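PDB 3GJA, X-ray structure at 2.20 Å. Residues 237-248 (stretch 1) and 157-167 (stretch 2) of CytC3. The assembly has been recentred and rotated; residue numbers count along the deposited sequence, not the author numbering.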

ATOM      1  N   ASN A 237      -8.899   5.528   2.161  1.00 38.41           N
ATOM      2  CA  ASN A 237      -9.838   6.643   2.050  1.00 40.50           C
ATOM      3  C   ASN A 237      -9.838   7.617   3.230  1.00 40.89           C
ATOM      4  O   ASN A 237     -10.735   8.450   3.348  1.00 40.13           O
ATOM      5  CB  ASN A 237     -11.254   6.101   1.839  1.00 42.68           C
ATOM      6  CG  ASN A 237     -11.749   5.287   3.016  1.00 47.91           C
ATOM      7  OD1 ASN A 237     -11.014   4.472   3.575  1.00 50.47           O
ATOM      8  ND2 ASN A 237     -13.008   5.493   3.393  1.00 52.09           N
ATOM      9  N   THR A 238      -8.836   7.521   4.097  1.00 39.12           N
ATOM     10  CA  THR A 238      -8.770   8.417   5.244  1.00 39.29           C
ATOM     11  C   THR A 238      -8.483   9.847   4.803  1.00 37.87           C
ATOM     12  O   THR A 238      -7.691  10.087   3.894  1.00 37.90           O
ATOM     13  CB  THR A 238      -7.678   7.972   6.236  1.00 39.43           C
ATOM     14  OG1 THR A 238      -8.015   6.678   6.751  1.00 44.41           O
ATOM     15  CG2 THR A 238      -7.558   8.959   7.387  1.00 38.01           C
ATOM     16  N   MET A 239      -9.140  10.794   5.454  1.00 37.53           N
ATOM     17  CA  MET A 239      -8.959  12.206   5.150  1.00 38.53           C
ATOM     18  C   MET A 239      -7.484  12.564   5.262  1.00 37.59           C
ATOM     19  O   MET A 239      -6.866  12.333   6.294  1.00 38.86           O
ATOM     20  CB  MET A 239      -9.755  13.056   6.142  1.00 40.89           C
ATOM     21  CG  MET A 239      -9.736  14.548   5.852  1.00 43.08           C
ATOM     22  SD  MET A 239     -10.574  14.917   4.310  1.00 47.38           S
ATOM     23  CE  MET A 239     -12.266  14.718   4.802  1.00 46.10           C
ATOM     24  N   HIS A 240      -6.907  13.116   4.205  1.00 37.24           N
ATOM     25  CA  HIS A 240      -5.508  13.501   4.277  1.00 36.38           C
ATOM     26  C   HIS A 240      -5.133  14.553   3.249  1.00 35.52           C
ATOM     27  O   HIS A 240      -5.870  14.804   2.293  1.00 35.20           O
ATOM     28  CB  HIS A 240      -4.595  12.284   4.111  1.00 37.78           C
ATOM     29  CG  HIS A 240      -4.402  11.866   2.690  1.00 37.62           C
ATOM     30  ND1 HIS A 240      -5.350  11.161   1.985  1.00 40.87           N
ATOM     31  CD2 HIS A 240      -3.367  12.063   1.837  1.00 41.62           C
ATOM     32  CE1 HIS A 240      -4.910  10.936   0.759  1.00 42.14           C
ATOM     33  NE2 HIS A 240      -3.708  11.473   0.643  1.00 43.11           N
ATOM     34  N   ALA A 241      -3.969  15.157   3.468  1.00 34.21           N
ATOM     35  CA  ALA A 241      -3.428  16.181   2.590  1.00 34.21           C
ATOM     36  C   ALA A 241      -1.924  15.951   2.507  1.00 34.62           C
ATOM     37  O   ALA A 241      -1.412  14.985   3.058  1.00 37.00           O
ATOM     38  CB  ALA A 241      -3.720  17.566   3.163  1.00 32.55           C
ATOM     39  N   SER A 242      -1.216  16.833   1.818  1.00 34.11           N
ATOM     40  CA  SER A 242       0.230  16.706   1.711  1.00 34.65           C
ATOM     41  C   SER A 242       0.832  18.081   1.470  1.00 34.50           C
ATOM     42  O   SER A 242       0.233  18.931   0.816  1.00 34.20           O
ATOM     43  CB  SER A 242       0.611  15.757   0.568  1.00 33.23           C
ATOM     44  OG  SER A 242       0.191  16.267  -0.687  1.00 36.02           O
ATOM     45  N   LEU A 243       2.021  18.293   2.015  1.00 36.95           N
ATOM     46  CA  LEU A 243       2.717  19.562   1.886  1.00 36.39           C
ATOM     47  C   LEU A 243       3.472  19.632   0.566  1.00 37.25           C
ATOM     48  O   LEU A 243       3.738  18.607  -0.063  1.00 35.46           O
ATOM     49  CB  LEU A 243       3.714  19.718   3.040  1.00 35.99           C
ATOM     50  CG  LEU A 243       3.174  19.982   4.452  1.00 38.99           C
ATOM     51  CD1 LEU A 243       4.299  19.804   5.455  1.00 37.24           C
ATOM     52  CD2 LEU A 243       2.603  21.403   4.552  1.00 35.34           C
ATOM     53  N   PRO A 244       3.800  20.851   0.112  1.00 35.93           N
ATOM     54  CA  PRO A 244       4.546  20.988  -1.141  1.00 35.59           C
ATOM     55  C   PRO A 244       5.992  20.648  -0.811  1.00 35.42           C
ATOM     56  O   PRO A 244       6.371  20.626   0.358  1.00 34.62           O
ATOM     57  CB  PRO A 244       4.372  22.461  -1.487  1.00 36.39           C
ATOM     58  CG  PRO A 244       4.320  23.108  -0.139  1.00 37.12           C
ATOM     59  CD  PRO A 244       3.393  22.172   0.624  1.00 36.82           C
ATOM     60  N   HIS A 245       6.796  20.371  -1.828  1.00 35.22           N
ATOM     61  CA  HIS A 245       8.194  20.047  -1.603  1.00 34.74           C
ATOM     62  C   HIS A 245       8.990  21.332  -1.769  1.00 35.05           C
ATOM     63  O   HIS A 245       9.156  21.821  -2.884  1.00 34.17           O
ATOM     64  CB  HIS A 245       8.664  19.006  -2.617  1.00 35.57           C
ATOM     65  CG  HIS A 245      10.074  18.548  -2.406  1.00 34.96           C
ATOM     66  ND1 HIS A 245      11.110  19.421  -2.144  1.00 32.67           N
ATOM     67  CD2 HIS A 245      10.628  17.314  -2.471  1.00 32.28           C
ATOM     68  CE1 HIS A 245      12.241  18.743  -2.057  1.00 32.12           C
ATOM     69  NE2 HIS A 245      11.977  17.464  -2.253  1.00 30.83           N
ATOM     70  N   THR A 246       9.484  21.864  -0.657  1.00 35.36           N
ATOM     71  CA  THR A 246      10.245  23.110  -0.671  1.00 36.99           C
ATOM     72  C   THR A 246      11.712  22.938  -0.291  1.00 37.84           C
ATOM     73  O   THR A 246      12.335  23.888   0.186  1.00 39.87           O
ATOM     74  CB  THR A 246       9.623  24.133   0.309  1.00 35.95           C
ATOM     75  OG1 THR A 246       9.613  23.572   1.625  1.00 36.98           O
ATOM     76  CG2 THR A 246       8.184  24.459  -0.088  1.00 35.00           C
ATOM     77  N   GLY A 247      12.258  21.739  -0.500  1.00 37.77           N
ATOM     78  CA  GLY A 247      13.650  21.471  -0.156  1.00 34.48           C
ATOM     79  C   GLY A 247      14.615  21.562  -1.321  1.00 34.76           C
ATOM     80  O   GLY A 247      14.343  22.243  -2.301  1.00 35.68           O
ATOM     81  N   SER A 248      15.751  20.883  -1.229  1.00 35.44           N
ATOM     82  CA  SER A 248      16.721  20.931  -2.320  1.00 38.11           C
ATOM     83  C   SER A 248      16.339  19.952  -3.424  1.00 37.93           C
ATOM     84  O   SER A 248      15.589  19.003  -3.187  1.00 38.20           O
ATOM     85  CB  SER A 248      18.126  20.608  -1.809  1.00 39.93           C
ATOM     86  OG  SER A 248      18.228  19.239  -1.475  1.00 47.32           O
TER
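Stretch 2 (157-167) TEQNGCLQLMP

Stretch 2 runs back along stretch 1 as an antiparallel partner. Strand 240-242 pairs with a short strand beginning at Leu163; their axes come within 4.3 Å, with 149° between their N-to-C directions. The register sets Ala241 against Gln164 (CA to CA 4.8 Å) and Ser242 against Leu163 (CA to CA 4.3 Å). Ala241 and Gln164 form the hydrogen-bonded pair: Gln164 N donates to Ala241 O at 2.7 Å, and Ala241 N to Gln164 O at 2.9 Å. Two residues on, past the non-hydrogen-bonded pair Ser242 and Leu163, Leu243 N donates to Cys162 O at 3.2 Å in a nearly straight bond.

Beyond this ladder, stretch 2 traces a type I turn from Glu158 to Gly161, preceding its strand in sequence, and the loop after Leu243 lies along it. Thr246 N donates to Gln159 O at 2.9 Å. One water bridges the two loops, donating to Glu158 O and Pro244 O and accepting from Thr246 OG1; a second links Gln159 OE1 and Ser248 N.

Both glycines sit where a CB would clash: at Gly161 with a backbone oxygen, at Gly247 with a side chain. Gly161, at phi/psi 89/42, has its CA 3.1 Å from Leu243 O; a CB there would clash with that oxygen and also jam against the preceding carbonyl. At Gly247 a CB would point toward stretch 2 and strike Gln159 CG.

The side chains fill what remains. Leu243 loses 110 Å² to stretch 2, its CD1 lying 3.7 Å from Glu158 CB and 4.0 Å from Cys162 SG. Gln164, on the same sheet face as Ala241, gives up 97 Å². On the other face, His240 CB meets Leu165 CD1 at 3.4 Å, while His240 ND1 bonds back to Thr238 O at 3.2 Å. Asn160 CA sits over the His245 ring, 4.2 Å from CA to ring centroid, a CH-pi contact; Gly247 N donates to His245 ND1 at 3.1 Å, bracing that ring from its own loop.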

ATOM      1  N   THR A 157       9.886  14.337   5.269  1.00 36.80           N
ATOM      2  CA  THR A 157       9.849  15.509   6.130  1.00 37.19           C
ATOM      3  C   THR A 157       8.852  16.543   5.643  1.00 39.59           C
ATOM      4  O   THR A 157       8.232  16.386   4.583  1.00 38.59           O
ATOM      5  CB  THR A 157      11.213  16.192   6.158  1.00 37.06           C
ATOM      6  OG1 THR A 157      11.509  16.687   4.842  1.00 35.80           O
ATOM      7  CG2 THR A 157      12.302  15.203   6.581  1.00 37.56           C
ATOM      8  N   GLU A 158       8.706  17.612   6.421  1.00 39.40           N
ATOM      9  CA  GLU A 158       7.808  18.684   6.036  1.00 41.58           C
ATOM     10  C   GLU A 158       8.414  19.383   4.834  1.00 40.16           C
ATOM     11  O   GLU A 158       7.706  19.751   3.898  1.00 41.97           O
ATOM     12  CB  GLU A 158       7.620  19.675   7.181  1.00 42.41           C
ATOM     13  CG  GLU A 158       6.785  19.123   8.317  1.00 46.62           C
ATOM     14  CD  GLU A 158       6.443  20.180   9.344  1.00 50.94           C
ATOM     15  OE1 GLU A 158       5.740  21.150   8.982  1.00 51.42           O
ATOM     16  OE2 GLU A 158       6.880  20.043  10.508  1.00 51.85           O
ATOM     17  N   GLN A 159       9.731  19.546   4.851  1.00 38.89           N
ATOM     18  CA  GLN A 159      10.422  20.195   3.745  1.00 38.77           C
ATOM     19  C   GLN A 159      10.292  19.369   2.467  1.00 36.03           C
ATOM     20  O   GLN A 159      10.246  19.925   1.375  1.00 34.37           O
ATOM     21  CB  GLN A 159      11.902  20.399   4.082  1.00 39.82           C
ATOM     22  CG  GLN A 159      12.647  21.167   3.007  1.00 43.13           C
ATOM     23  CD  GLN A 159      14.007  21.663   3.463  1.00 46.01           C
ATOM     24  OE1 GLN A 159      14.963  20.894   3.576  1.00 45.30           O
ATOM     25  NE2 GLN A 159      14.095  22.961   3.736  1.00 46.11           N
ATOM     26  N   ASN A 160      10.231  18.047   2.638  1.00 35.44           N
ATOM     27  CA  ASN A 160      10.094  17.046   1.558  1.00 34.95           C
ATOM     28  C   ASN A 160       8.695  16.894   0.977  1.00 32.11           C
ATOM     29  O   ASN A 160       8.516  16.195  -0.022  1.00 30.19           O
ATOM     30  CB  ASN A 160      10.487  15.648   2.072  1.00 38.27           C
ATOM     31  CG  ASN A 160      11.802  15.211   1.551  1.00 39.99           C
ATOM     32  OD1 ASN A 160      12.346  15.843   0.645  1.00 45.77           O
ATOM     33  ND2 ASN A 160      12.336  14.131   2.098  1.00 37.69           N
ATOM     34  N   GLY A 161       7.708  17.484   1.640  1.00 30.78           N
ATOM     35  CA  GLY A 161       6.334  17.363   1.191  1.00 32.29           C
ATOM     36  C   GLY A 161       5.646  16.145   1.795  1.00 32.97           C
ATOM     37  O   GLY A 161       4.910  15.431   1.102  1.00 33.11           O
ATOM     38  N   CYS A 162       5.875  15.909   3.086  1.00 34.01           N
ATOM     39  CA  CYS A 162       5.281  14.766   3.782  1.00 36.05           C
ATOM     40  C   CYS A 162       3.761  14.805   3.831  1.00 38.24           C
ATOM     41  O   CYS A 162       3.138  15.855   3.673  1.00 38.78           O
ATOM     42  CB  CYS A 162       5.803  14.674   5.216  1.00 36.74           C
ATOM     43  SG  CYS A 162       5.209  16.013   6.295  1.00 37.03           S
ATOM     44  N   LEU A 163       3.171  13.641   4.076  1.00 40.28           N
ATOM     45  CA  LEU A 163       1.728  13.506   4.162  1.00 42.10           C
ATOM     46  C   LEU A 163       1.200  14.239   5.394  1.00 42.59           C
ATOM     47  O   LEU A 163       1.945  14.531   6.334  1.00 39.75           O
ATOM     48  CB  LEU A 163       1.346  12.020   4.247  1.00 45.15           C
ATOM     49  CG  LEU A 163       1.872  11.100   3.132  1.00 46.77           C
ATOM     50  CD1 LEU A 163       1.650   9.639   3.512  1.00 46.69           C
ATOM     51  CD2 LEU A 163       1.179  11.432   1.814  1.00 48.08           C
ATOM     52  N   GLN A 164      -0.096  14.531   5.375  1.00 43.38           N
ATOM     53  CA  GLN A 164      -0.763  15.210   6.478  1.00 43.63           C
ATOM     54  C   GLN A 164      -2.055  14.461   6.796  1.00 45.46           C
ATOM     55  O   GLN A 164      -2.848  14.167   5.899  1.00 44.42           O
ATOM     56  CB  GLN A 164      -1.091  16.644   6.088  1.00 43.00           C
ATOM     57  CG  GLN A 164       0.115  17.520   5.875  1.00 40.29           C
ATOM     58  CD  GLN A 164      -0.252  18.831   5.222  1.00 42.56           C
ATOM     59  OE1 GLN A 164      -0.457  18.894   4.012  1.00 40.72           O
ATOM     60  NE2 GLN A 164      -0.356  19.884   6.024  1.00 40.24           N
ATOM     61  N   LEU A 165      -2.245  14.136   8.068  1.00 48.19           N
ATOM     62  CA  LEU A 165      -3.440  13.428   8.527  1.00 51.18           C
ATOM     63  C   LEU A 165      -4.066  14.226   9.668  1.00 52.35           C
ATOM     64  O   LEU A 165      -3.389  15.016  10.314  1.00 53.40           O
ATOM     65  CB  LEU A 165      -3.078  12.033   9.052  1.00 51.31           C
ATOM     66  CG  LEU A 165      -2.609  10.901   8.139  1.00 51.65           C
ATOM     67  CD1 LEU A 165      -3.585  10.755   6.997  1.00 51.86           C
ATOM     68  CD2 LEU A 165      -1.220  11.171   7.616  1.00 54.53           C
ATOM     69  N   MET A 166      -5.357  14.045   9.911  1.00 54.14           N
ATOM     70  CA  MET A 166      -5.983  14.754  11.021  1.00 55.29           C
ATOM     71  C   MET A 166      -6.706  13.765  11.926  1.00 54.96           C
ATOM     72  O   MET A 166      -7.332  12.817  11.451  1.00 54.28           O
ATOM     73  CB  MET A 166      -6.958  15.841  10.529  1.00 56.12           C
ATOM     74  CG  MET A 166      -8.124  15.367   9.672  1.00 55.49           C
ATOM     75  SD  MET A 166      -9.397  16.675   9.485  1.00 59.27           S
ATOM     76  CE  MET A 166      -8.458  17.987   8.696  1.00 55.76           C
ATOM     77  N   PRO A 167      -6.605  13.962  13.247  1.00 55.76           N
ATOM     78  CA  PRO A 167      -7.244  13.097  14.243  1.00 56.84           C
ATOM     79  C   PRO A 167      -8.754  13.056  14.039  1.00 58.73           C
ATOM     80  O   PRO A 167      -9.275  13.708  13.138  1.00 59.42           O
ATOM     81  CB  PRO A 167      -6.861  13.755  15.562  1.00 56.10           C
ATOM     82  CG  PRO A 167      -5.538  14.370  15.254  1.00 56.58           C
ATOM     83  CD  PRO A 167      -5.777  14.984  13.902  1.00 55.00           C
TER
HETATM   84  O   HOH W   1       7.405  22.005   2.412  1.00 36.71           O
HETATM   85  O   HOH W   2      15.735  19.436   1.200  1.00 31.84           O